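Local atomic coordinates of conserved hypothetical protein (Staphylococcus aureus subsp. aureus, PDB entry 2AP3), a protein that is of unknown function but belongs to a family of putative cell-wall binding lipoproteins and may therefore act at the bacterial cell envelope. Residues A[169-172]-A[173-176]; A[179-182]-A[183-187]; A[80-83]-A[84-88]; A[31-34]-A[35-39]. All blocks are in the same frame, centred on the assembly; numbering follows the deposited sequence.

Interaction 1: residues A[169-172]-A[173-176]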
loop_
_atom_site.group_PDB
_atom_site.type_symbol
_atom_site.label_atom_id
_atom_site.label_comp_id
_atom_site.label_asym_id
_atom_site.label_seq_id
_atom_site.Cartn_x
_atom_site.Cartn_y
_atom_site.Cartn_z
ATOM N N GLN A 169 16.927 10.281 1.265
ATOM C CA GLN A 169 15.871 11.288 1.373
ATOM C C GLN A 169 14.521 10.694 0.943
ATOM O O GLN A 169 13.458 10.964 1.544
ATOM C CB GLN A 169 16.184 12.526 0.530
ATOM C CG GLN A 169 15.174 13.648 0.742
ATOM C CD GLN A 169 14.924 13.914 2.223
ATOM O OE1 GLN A 169 15.851 14.231 2.973
ATOM N NE2 GLN A 169 13.668 13.766 2.652
ATOM N N ASN A 170 14.575 9.880 -0.101
ATOM C CA ASN A 170 13.383 9.216 -0.594
ATOM C C ASN A 170 12.794 8.267 0.415
ATOM O O ASN A 170 11.565 8.151 0.516
ATOM C CB ASN A 170 13.679 8.511 -1.915
ATOM C CG ASN A 170 13.978 9.487 -3.019
ATOM O OD1 ASN A 170 13.655 10.679 -2.920
ATOM N ND2 ASN A 170 14.598 8.995 -4.081
ATOM N N TYR A 171 13.666 7.622 1.192
ATOM C CA TYR A 171 13.180 6.729 2.254
ATOM C C TYR A 171 12.606 7.506 3.445
ATOM O O TYR A 171 11.664 7.024 4.081
ATOM C CB TYR A 171 14.223 5.683 2.658
ATOM C CG TYR A 171 14.172 4.496 1.729
ATOM C CD1 TYR A 171 13.100 3.616 1.774
ATOM C CD2 TYR A 171 15.144 4.296 0.756
ATOM C CE1 TYR A 171 13.018 2.540 0.899
ATOM C CE2 TYR A 171 15.078 3.232 -0.116
ATOM C CZ TYR A 171 14.006 2.345 -0.038
ATOM O OH TYR A 171 13.921 1.280 -0.906
ATOM N N LYS A 172 13.134 8.700 3.718
ATOM C CA LYS A 172 12.594 9.567 4.779
ATOM C C LYS A 172 11.172 9.931 4.409
ATOM O O LYS A 172 10.260 9.850 5.226
ATOM C CB LYS A 172 13.414 10.847 4.962
ATOM C CG LYS A 172 14.725 10.683 5.745
ATOM C CD LYS A 172 15.391 12.032 5.927
ATOM C CE LYS A 172 16.887 11.871 6.275
ATOM N NZ LYS A 172 17.184 11.887 7.735
ATOM N N LYS A 173 10.993 10.326 3.155
ATOM C CA LYS A 173 9.681 10.668 2.650
ATOM C C LYS A 173 8.736 9.463 2.637
ATOM O O LYS A 173 7.542 9.602 2.957
ATOM C CB LYS A 173 9.816 11.262 1.261
ATOM C CG LYS A 173 10.549 12.598 1.216
ATOM C CD LYS A 173 10.206 13.330 -0.081
ATOM C CE LYS A 173 10.834 12.678 -1.317
ATOM N NZ LYS A 173 9.964 12.896 -2.515
ATOM N N LEU A 174 9.249 8.288 2.268
ATOM C CA LEU A 174 8.414 7.091 2.250
ATOM C C LEU A 174 7.915 6.773 3.665
ATOM O O LEU A 174 6.745 6.402 3.838
ATOM C CB LEU A 174 9.148 5.901 1.629
ATOM C CG LEU A 174 8.474 4.517 1.668
ATOM C CD1 LEU A 174 7.115 4.538 0.950
ATOM C CD2 LEU A 174 9.414 3.448 1.133
ATOM N N LYS A 175 8.800 6.951 4.664
ATOM C CA LYS A 175 8.383 6.769 6.069
ATOM C C LYS A 175 7.259 7.710 6.512
ATOM O O LYS A 175 6.308 7.280 7.167
ATOM C CB LYS A 175 9.577 6.846 7.038
ATOM C CG LYS A 175 9.236 6.309 8.444
ATOM C CD LYS A 175 10.259 6.748 9.468
ATOM C CE LYS A 175 9.892 6.287 10.908
ATOM N NZ LYS A 175 8.431 6.091 11.132
ATOM N N GLU A 176 7.353 8.979 6.143
ATOM C CA GLU A 176 6.326 9.960 6.467
ATOM C C GLU A 176 4.970 9.509 5.895
ATOM O O GLU A 176 3.964 9.518 6.599
ATOM C CB GLU A 176 6.690 11.324 5.890
ATOM C CG GLU A 176 7.940 11.963 6.486
ATOM C CD GLU A 176 8.274 13.304 5.835
ATOM O OE1 GLU A 176 7.406 13.869 5.126
ATOM O OE2 GLU A 176 9.394 13.816 6.055
#

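Interaction 2: residues A[179-182]-A[183-187]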
loop_
_atom_site.group_PDB
_atom_site.type_symbol
_atom_site.label_atom_id
_atom_site.label_comp_id
_atom_site.label_asym_id
_atom_site.label_seq_id
_atom_site.Cartn_x
_atom_site.Cartn_y
_atom_site.Cartn_z
ATOM N N ASP A 179 3.662 5.966 7.391
ATOM C CA ASP A 179 3.060 6.293 8.706
ATOM C C ASP A 179 1.635 6.859 8.579
ATOM O O ASP A 179 0.725 6.490 9.335
ATOM C CB ASP A 179 3.927 7.307 9.498
ATOM C CG ASP A 179 5.160 6.671 10.153
ATOM O OD1 ASP A 179 5.352 5.443 10.032
ATOM O OD2 ASP A 179 5.941 7.423 10.809
ATOM N N LYS A 180 1.448 7.787 7.649
ATOM C CA LYS A 180 0.130 8.376 7.421
ATOM C C LYS A 180 -0.867 7.326 6.930
ATOM O O LYS A 180 -2.050 7.346 7.295
ATOM C CB LYS A 180 0.225 9.511 6.407
ATOM C CG LYS A 180 0.961 10.740 6.902
ATOM C CD LYS A 180 0.658 11.938 6.011
ATOM C CE LYS A 180 1.089 13.243 6.668
ATOM N NZ LYS A 180 2.573 13.406 6.729
ATOM N N TYR A 181 -0.394 6.405 6.087
ATOM C CA TYR A 181 -1.263 5.370 5.533
ATOM C C TYR A 181 -1.682 4.389 6.625
ATOM O O TYR A 181 -2.848 4.022 6.729
ATOM C CB TYR A 181 -0.588 4.630 4.362
ATOM C CG TYR A 181 -1.513 3.656 3.661
ATOM C CD1 TYR A 181 -2.665 4.103 3.024
ATOM C CD2 TYR A 181 -1.220 2.292 3.615
ATOM C CE1 TYR A 181 -3.517 3.224 2.389
ATOM C CE2 TYR A 181 -2.065 1.403 2.981
ATOM C CZ TYR A 181 -3.211 1.881 2.374
ATOM O OH TYR A 181 -4.047 1.006 1.737
ATOM N N THR A 182 -0.726 3.971 7.450
ATOM C CA THR A 182 -1.036 3.071 8.565
ATOM C C THR A 182 -2.046 3.728 9.506
ATOM O O THR A 182 -2.999 3.068 9.966
ATOM C CB THR A 182 0.250 2.622 9.295
ATOM O OG1 THR A 182 1.101 1.928 8.372
ATOM C CG2 THR A 182 -0.074 1.681 10.461
ATOM N N LYS A 183 -1.864 5.027 9.760
ATOM C CA LYS A 183 -2.850 5.806 10.513
ATOM C C LYS A 183 -4.256 5.727 9.913
ATOM O O LYS A 183 -5.232 5.565 10.653
ATOM C CB LYS A 183 -2.433 7.274 10.656
ATOM C CG LYS A 183 -1.455 7.552 11.786
ATOM C CD LYS A 183 -1.590 9.003 12.220
ATOM C CE LYS A 183 -0.548 9.400 13.256
ATOM N NZ LYS A 183 -0.717 10.827 13.651
ATOM N N VAL A 184 -4.372 5.832 8.586
ATOM C CA VAL A 184 -5.701 5.864 7.961
ATOM C C VAL A 184 -6.356 4.484 8.007
ATOM O O VAL A 184 -7.579 4.379 8.148
ATOM C CB VAL A 184 -5.701 6.453 6.514
ATOM C CG1 VAL A 184 -5.080 5.493 5.513
ATOM C CG2 VAL A 184 -7.130 6.806 6.086
ATOM N N LEU A 185 -5.546 3.431 7.919
ATOM C CA LEU A 185 -6.090 2.080 7.997
ATOM C C LEU A 185 -6.694 1.883 9.383
ATOM O O LEU A 185 -7.738 1.233 9.528
ATOM C CB LEU A 185 -5.034 1.022 7.698
ATOM C CG LEU A 185 -4.445 0.999 6.275
ATOM C CD1 LEU A 185 -3.392 -0.116 6.140
ATOM C CD2 LEU A 185 -5.566 0.860 5.234
ATOM N N ASN A 186 -6.051 2.473 10.388
ATOM C CA ASN A 186 -6.603 2.474 11.752
ATOM C C ASN A 186 -7.879 3.291 11.893
ATOM O O ASN A 186 -8.835 2.851 12.539
ATOM C CB ASN A 186 -5.552 2.919 12.769
ATOM C CG ASN A 186 -4.420 1.920 12.896
ATOM O OD1 ASN A 186 -4.592 0.731 12.608
ATOM N ND2 ASN A 186 -3.258 2.390 13.329
ATOM N N LYS A 187 -7.901 4.474 11.283
ATOM C CA LYS A 187 -9.083 5.324 11.319
ATOM C C LYS A 187 -10.272 4.635 10.642
ATOM O O LYS A 187 -11.421 4.810 11.075
ATOM C CB LYS A 187 -8.799 6.681 10.676
ATOM C CG LYS A 187 -9.852 7.753 10.969
ATOM C CD LYS A 187 -9.529 9.041 10.230
ATOM C CE LYS A 187 -10.517 10.142 10.585
ATOM N NZ LYS A 187 -9.989 11.474 10.162
#

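Interaction 3: residues A[80-83]-A[84-88]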
loop_
_atom_site.group_PDB
_atom_site.type_symbol
_atom_site.label_atom_id
_atom_site.label_comp_id
_atom_site.label_asym_id
_atom_site.label_seq_id
_atom_site.Cartn_x
_atom_site.Cartn_y
_atom_site.Cartn_z
ATOM N N LYS A 80 8.033 -4.564 -10.243
ATOM C CA LYS A 80 7.071 -5.371 -10.990
ATOM C C LYS A 80 6.093 -6.028 -10.003
ATOM O O LYS A 80 4.857 -5.994 -10.192
ATOM C CB LYS A 80 7.801 -6.415 -11.827
ATOM C CG LYS A 80 6.896 -7.307 -12.682
ATOM C CD LYS A 80 6.015 -6.487 -13.628
ATOM C CE LYS A 80 6.869 -5.734 -14.652
ATOM N NZ LYS A 80 6.075 -4.853 -15.582
ATOM N N GLU A 81 6.625 -6.625 -8.939
ATOM C CA GLU A 81 5.753 -7.220 -7.935
ATOM C C GLU A 81 4.824 -6.164 -7.327
ATOM O O GLU A 81 3.628 -6.411 -7.129
ATOM C CB GLU A 81 6.606 -7.944 -6.869
ATOM C CG GLU A 81 5.821 -8.796 -5.887
ATOM C CD GLU A 81 4.955 -9.885 -6.524
ATOM O OE1 GLU A 81 5.283 -10.440 -7.610
ATOM O OE2 GLU A 81 3.945 -10.220 -5.887
ATOM N N PHE A 82 5.340 -4.958 -7.069
ATOM C CA PHE A 82 4.507 -3.911 -6.477
ATOM C C PHE A 82 3.327 -3.505 -7.365
ATOM O O PHE A 82 2.301 -3.078 -6.857
ATOM C CB PHE A 82 5.356 -2.714 -6.080
ATOM C CG PHE A 82 4.617 -1.665 -5.317
ATOM C CD1 PHE A 82 4.165 -1.915 -4.027
ATOM C CD2 PHE A 82 4.367 -0.434 -5.878
ATOM C CE1 PHE A 82 3.491 -0.919 -3.316
ATOM C CE2 PHE A 82 3.680 0.571 -5.179
ATOM C CZ PHE A 82 3.242 0.305 -3.894
ATOM N N GLU A 83 3.468 -3.665 -8.681
ATOM C CA GLU A 83 2.351 -3.375 -9.607
ATOM C C GLU A 83 1.090 -4.114 -9.176
ATOM O O GLU A 83 -0.016 -3.584 -9.333
ATOM C CB GLU A 83 2.683 -3.813 -11.030
ATOM C CG GLU A 83 3.768 -2.979 -11.691
ATOM C CD GLU A 83 3.980 -3.336 -13.169
ATOM O OE1 GLU A 83 3.000 -3.758 -13.847
ATOM O OE2 GLU A 83 5.114 -3.207 -13.657
ATOM N N LYS A 84 1.250 -5.353 -8.702
ATOM C CA LYS A 84 0.097 -6.152 -8.274
ATOM C C LYS A 84 -0.654 -5.466 -7.124
ATOM O O LYS A 84 -1.886 -5.517 -7.070
ATOM C CB LYS A 84 0.510 -7.578 -7.893
ATOM C CG LYS A 84 1.069 -8.401 -9.049
ATOM C CD LYS A 84 1.701 -9.671 -8.499
ATOM C CE LYS A 84 2.444 -10.455 -9.557
ATOM N NZ LYS A 84 3.072 -11.710 -9.008
ATOM N N GLU A 85 0.082 -4.839 -6.204
ATOM C CA GLU A 85 -0.550 -4.077 -5.104
ATOM C C GLU A 85 -1.287 -2.862 -5.660
ATOM O O GLU A 85 -2.431 -2.591 -5.301
ATOM C CB GLU A 85 0.472 -3.669 -4.029
ATOM C CG GLU A 85 -0.138 -2.732 -2.956
ATOM C CD GLU A 85 0.776 -2.497 -1.756
ATOM O OE1 GLU A 85 1.704 -3.322 -1.525
ATOM O OE2 GLU A 85 0.580 -1.459 -1.058
ATOM N N GLU A 86 -0.637 -2.147 -6.570
ATOM C CA GLU A 86 -1.257 -0.988 -7.194
ATOM C C GLU A 86 -2.531 -1.387 -7.903
ATOM O O GLU A 86 -3.567 -0.711 -7.745
ATOM C CB GLU A 86 -0.289 -0.346 -8.176
ATOM C CG GLU A 86 0.935 0.250 -7.467
ATOM C CD GLU A 86 1.839 0.934 -8.461
ATOM O OE1 GLU A 86 2.645 0.244 -9.147
ATOM O OE2 GLU A 86 1.710 2.162 -8.581
ATOM N N ASP A 87 -2.467 -2.486 -8.655
ATOM C CA ASP A 87 -3.624 -2.983 -9.414
ATOM C C ASP A 87 -4.751 -3.399 -8.469
ATOM O O ASP A 87 -5.926 -3.190 -8.765
ATOM C CB ASP A 87 -3.229 -4.152 -10.338
ATOM C CG ASP A 87 -2.315 -3.724 -11.512
ATOM O OD1 ASP A 87 -2.169 -2.521 -11.806
ATOM O OD2 ASP A 87 -1.752 -4.629 -12.169
ATOM N N ALA A 88 -4.395 -3.956 -7.314
ATOM C CA ALA A 88 -5.388 -4.445 -6.371
ATOM C C ALA A 88 -6.140 -3.272 -5.773
ATOM O O ALA A 88 -7.365 -3.310 -5.646
ATOM C CB ALA A 88 -4.735 -5.253 -5.288
HETATM O O HOH W 1 2.165 -11.883 -5.973
HETATM O O HOH W 2 0.512 -1.553 -12.885
#

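Interaction 4: residues A[31-34]-A[35-39]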
loop_
_atom_site.group_PDB
_atom_site.type_symbol
_atom_site.label_atom_id
_atom_site.label_comp_id
_atom_site.label_asym_id
_atom_site.label_seq_id
_atom_site.Cartn_x
_atom_site.Cartn_y
_atom_site.Cartn_z
ATOM N N ASP A 31 -10.957 -9.136 -0.713
ATOM C CA ASP A 31 -10.397 -9.239 -2.058
ATOM C C ASP A 31 -9.021 -8.564 -2.208
ATOM O O ASP A 31 -8.377 -8.681 -3.264
ATOM C CB ASP A 31 -11.398 -8.693 -3.094
ATOM C CG ASP A 31 -12.674 -9.541 -3.200
ATOM O OD1 ASP A 31 -13.607 -9.122 -3.924
ATOM O OD2 ASP A 31 -12.756 -10.624 -2.567
ATOM N N GLU A 32 -8.591 -7.857 -1.161
ATOM C CA GLU A 32 -7.251 -7.253 -1.098
ATOM C C GLU A 32 -6.205 -8.184 -0.487
ATOM O O GLU A 32 -5.057 -7.787 -0.293
ATOM C CB GLU A 32 -7.279 -5.939 -0.298
ATOM C CG GLU A 32 -7.984 -4.797 -0.999
ATOM C CD GLU A 32 -8.111 -3.539 -0.137
ATOM O OE1 GLU A 32 -7.499 -3.449 0.945
ATOM O OE2 GLU A 32 -8.816 -2.620 -0.559
ATOM N N GLU A 33 -6.600 -9.412 -0.169
ATOM C CA GLU A 33 -5.674 -10.392 0.426
ATOM C C GLU A 33 -4.388 -10.580 -0.399
ATOM O O GLU A 33 -3.295 -10.703 0.177
ATOM C CB GLU A 33 -6.376 -11.735 0.692
ATOM C CG GLU A 33 -5.545 -12.728 1.506
ATOM C CD GLU A 33 -4.635 -13.592 0.644
ATOM O OE1 GLU A 33 -3.701 -14.220 1.200
ATOM O OE2 GLU A 33 -4.852 -13.650 -0.589
ATOM N N PRO A 34 -4.504 -10.611 -1.744
ATOM C CA PRO A 34 -3.305 -10.625 -2.600
ATOM C C PRO A 34 -2.230 -9.567 -2.300
ATOM O O PRO A 34 -1.070 -9.799 -2.631
ATOM C CB PRO A 34 -3.886 -10.422 -3.997
ATOM C CG PRO A 34 -5.222 -11.117 -3.912
ATOM C CD PRO A 34 -5.733 -10.718 -2.560
ATOM N N ILE A 35 -2.599 -8.429 -1.703
ATOM C CA ILE A 35 -1.619 -7.418 -1.277
ATOM C C ILE A 35 -0.688 -7.997 -0.202
ATOM O O ILE A 35 0.508 -7.657 -0.153
ATOM C CB ILE A 35 -2.315 -6.094 -0.809
ATOM C CG1 ILE A 35 -3.108 -5.501 -1.984
ATOM C CG2 ILE A 35 -1.313 -5.096 -0.211
ATOM C CD1 ILE A 35 -3.907 -4.271 -1.611
ATOM N N LYS A 36 -1.211 -8.882 0.652
ATOM C CA LYS A 36 -0.354 -9.545 1.629
ATOM C C LYS A 36 0.701 -10.434 0.953
ATOM O O LYS A 36 1.867 -10.450 1.354
ATOM C CB LYS A 36 -1.184 -10.363 2.624
ATOM C CG LYS A 36 -1.979 -9.515 3.610
ATOM C CD LYS A 36 -1.080 -8.738 4.567
ATOM C CE LYS A 36 -1.898 -8.167 5.724
ATOM N NZ LYS A 36 -1.124 -7.161 6.506
ATOM N N THR A 37 0.298 -11.137 -0.105
ATOM C CA THR A 37 1.213 -12.001 -0.862
ATOM C C THR A 37 2.285 -11.157 -1.542
ATOM O O THR A 37 3.477 -11.525 -1.545
ATOM C CB THR A 37 0.432 -12.811 -1.922
ATOM O OG1 THR A 37 -0.576 -13.582 -1.261
ATOM C CG2 THR A 37 1.360 -13.783 -2.671
ATOM N N VAL A 38 1.880 -10.020 -2.100
ATOM C CA VAL A 38 2.862 -9.068 -2.673
ATOM C C VAL A 38 3.912 -8.651 -1.631
ATOM O O VAL A 38 5.121 -8.648 -1.891
ATOM C CB VAL A 38 2.151 -7.798 -3.224
ATOM C CG1 VAL A 38 3.170 -6.717 -3.565
ATOM C CG2 VAL A 38 1.271 -8.169 -4.421
ATOM N N GLY A 39 3.451 -8.273 -0.445
ATOM C CA GLY A 39 4.356 -7.911 0.642
ATOM C C GLY A 39 5.345 -8.999 0.986
ATOM O O GLY A 39 6.520 -8.710 1.199
#

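Interaction 1: residues A[169-172]-A[173-176]
One turn of the long helix 157-195 in this helical bundle brings Y171 and L174 together on the face turned to helix 109-150, with Q169, N170 and K173 meeting on a more polar flank. The turn is regular alpha helix: K173 N, L174 N, K175 N and E176 N each donate to the carbonyl four residues back. The bond from L174 N to N170 O is 2.9 Å long and is the most bent of the four at hydrogen, 148°. The bond from E176 N to K172 O is longer, at 3.2 Å. On the bundle side the tyrosine and leucine side chains run side by side and point the same way. L174 CD2 comes obliquely to the ring and lies 3.7 Å from both CD1 and CE1 of Y171. L174 reaches it with CG trans to the backbone N (chi1 173°). The Y171 hydroxyl is hydrogen-bonded to E143 of helix 109-150, which fixes the far end of the ring, and N170 ND2 bonds S142 of the same helix. N170 is the buried residue of the group, so this bond satisfies an amide hydrogen away from solvent. Its OD1 faces the aliphatic part of K173, 3.8 Å from K173 CE, the two side chains lying alongside one another. K175 leads away from the turn to a salt bridge with D179, one turn on. On the exposed flank, Q169 bends at chi2 (48°) and crosses K173 at about a right angle, which leaves Q169 NE2 3.6 Å from K173 CG.

Interaction 2: residues A[179-182]-A[183-187]
Y181 packs closely on V184 and L185 one turn farther along helix 157-195, while the side of the turn around T182, K183 and N186 is loose. V184 is buried and L185 borders solvent. The phenol ring of Y181 is the centre of the tight part. L185 CG sits over one ring face, offset toward the rim, in a CH-pi contact 4.2 Å from the ring centroid; one methyl reaches the ring at CE2 (L185 CD1, 3.7 Å) and the other the phenol end (L185 CD2, 3.8 Å from Y181 OH). V184 CG1 approaches the ring obliquely, 3.7 Å from Y181 CD1. This methyl stands between the backbone N and the carbonyl carbon (chi1 73°), the crowded position for valine, and its 2.9 Å approach to Y181 O is doubtfully short. The same carbonyl oxygen takes a 3.0 Å bond from L185 N and a weak one from V184 N; these two N-H groups and the ring contacts make the packing close. Beyond the turn, Y181 meets H129 of helix 109-150 edge-to-face, while V184 reaches L128 and L185 reaches K125 of that helix. On the loose side, T182 CG2 and N186 ND2 are 4.3 Å apart, and the residues are joined instead through the backbone, N186 N donating to T182 O at 3.1 Å. T182 OG1 turns back to bond S178 O, and K183 extends away. L185 over the ring face and V184 slanting in at CD1 suggest a contact held mainly by dispersion, with charge playing little part.

Interaction 3: residues A[80-83]-A[84-88]
K80 and E81 carry the salt bridges of this turn of helix 61-96, E81 reaching forward to K84 across the contact. K80 NZ meets E83 OE2 on its syn side at 2.7 Å. E81 bends at chi2 (57°) to bring its carboxylate across the end of the extended K84 chain at a slant, where OE1 receives K84 NZ at 2.9 Å, also on the syn side. A water accepts from K84 NZ, but its approach to E81 OE2 is doubtfully short. The backbone is tightened here: K84 N bonds E81 O, three residues back, while K80 O lies 4.0 Å from K84 N. F82 follows, its ring touched obliquely by two glutamates. E85 OE1 lies 3.5 Å from F82 CE1, the carboxylate and ring planes 60° apart; E86 lays CG 3.6 Å from F82 CE2, its carboxylate 25° from the ring plane. F82 O restores the four-residue pattern by accepting E86 N at 3.1 Å, with a weak second bond from E85 N; E83 O continues it with D87 N at 2.8 Å. A second water donates to D87 OD1 and weakly to E83 OE1. Helix 109-150 receives the buried side: F82 packs on Y132, A133 and Y136, while E85 bonds H129 and E86 forms a salt bridge with K137. Helix 33-50 lies beside E81 and K84, at V38.

Interaction 4: residues A[31-34]-A[35-39]
E32, just before helix 33-50, and I35, in its first turn, lie side by side and point the same way, while E33 and T37 cross obliquely around the same turn. In the first pair, I35 CD1 comes within 4.0 Å of E32 CB. I35 has CG1 trans to its carbonyl carbon (chi1 -61°) with the chain extended beyond it, which lays the ethyl arm back along E32 and keeps CG1 3.4 Å from E32 O. In the second pair, E33 folds at chi2 (-87°) so that its carboxylate turns toward T37, yet E33 OE1 and T37 OG1 stay 4.0 Å apart. The backbone beneath them is a tight start to a helix. I35 N donates to E32 O at 2.9 Å and K36 N to E33 O at 2.8 Å, both spanning three residues, and in each the donor sits above the carbonyl plane. V38 N then bonds P34 O at 3.0 Å across four residues, the first ordinary alpha-helical bond of the group. P34 has no N-H to give and occupies the opening turn, a place that proline tolerates well because such N-H groups have no preceding helical carbonyl. Its carbonyl oxygen is flanked by V38, whose CG2 is 3.4 Å from P34 O. The group spans the short break between helix 10-30 and helix 33-50, where E32 makes a salt bridge with K125 of helix 109-150 and a hydrogen bond with S92 of helix 61-96. Against helix 61-96, I35 packs on E85, A88 and I89, and V38 rests on K84.

Overall arrangement
From the N terminus the order is interaction 4, interaction 3, interaction 1, interaction 2. All are single-turn contacts in series, so none closes a long loop, and none nests within or crosses another. Interactions 4 and 3, on the consecutive helices 33-50 and 61-96, touch directly, with centres about 9 Å apart. Interactions 1 and 2 follow one another on helix 157-195, their centres about 16 Å apart. The two pairs do not touch, but helix 109-150 joins them: Y132 meets side chains of interactions 1 and 3, H129 those of 2 and 3, and K125 those of 2 and 4. All four thus converge on this one helix of the bundle.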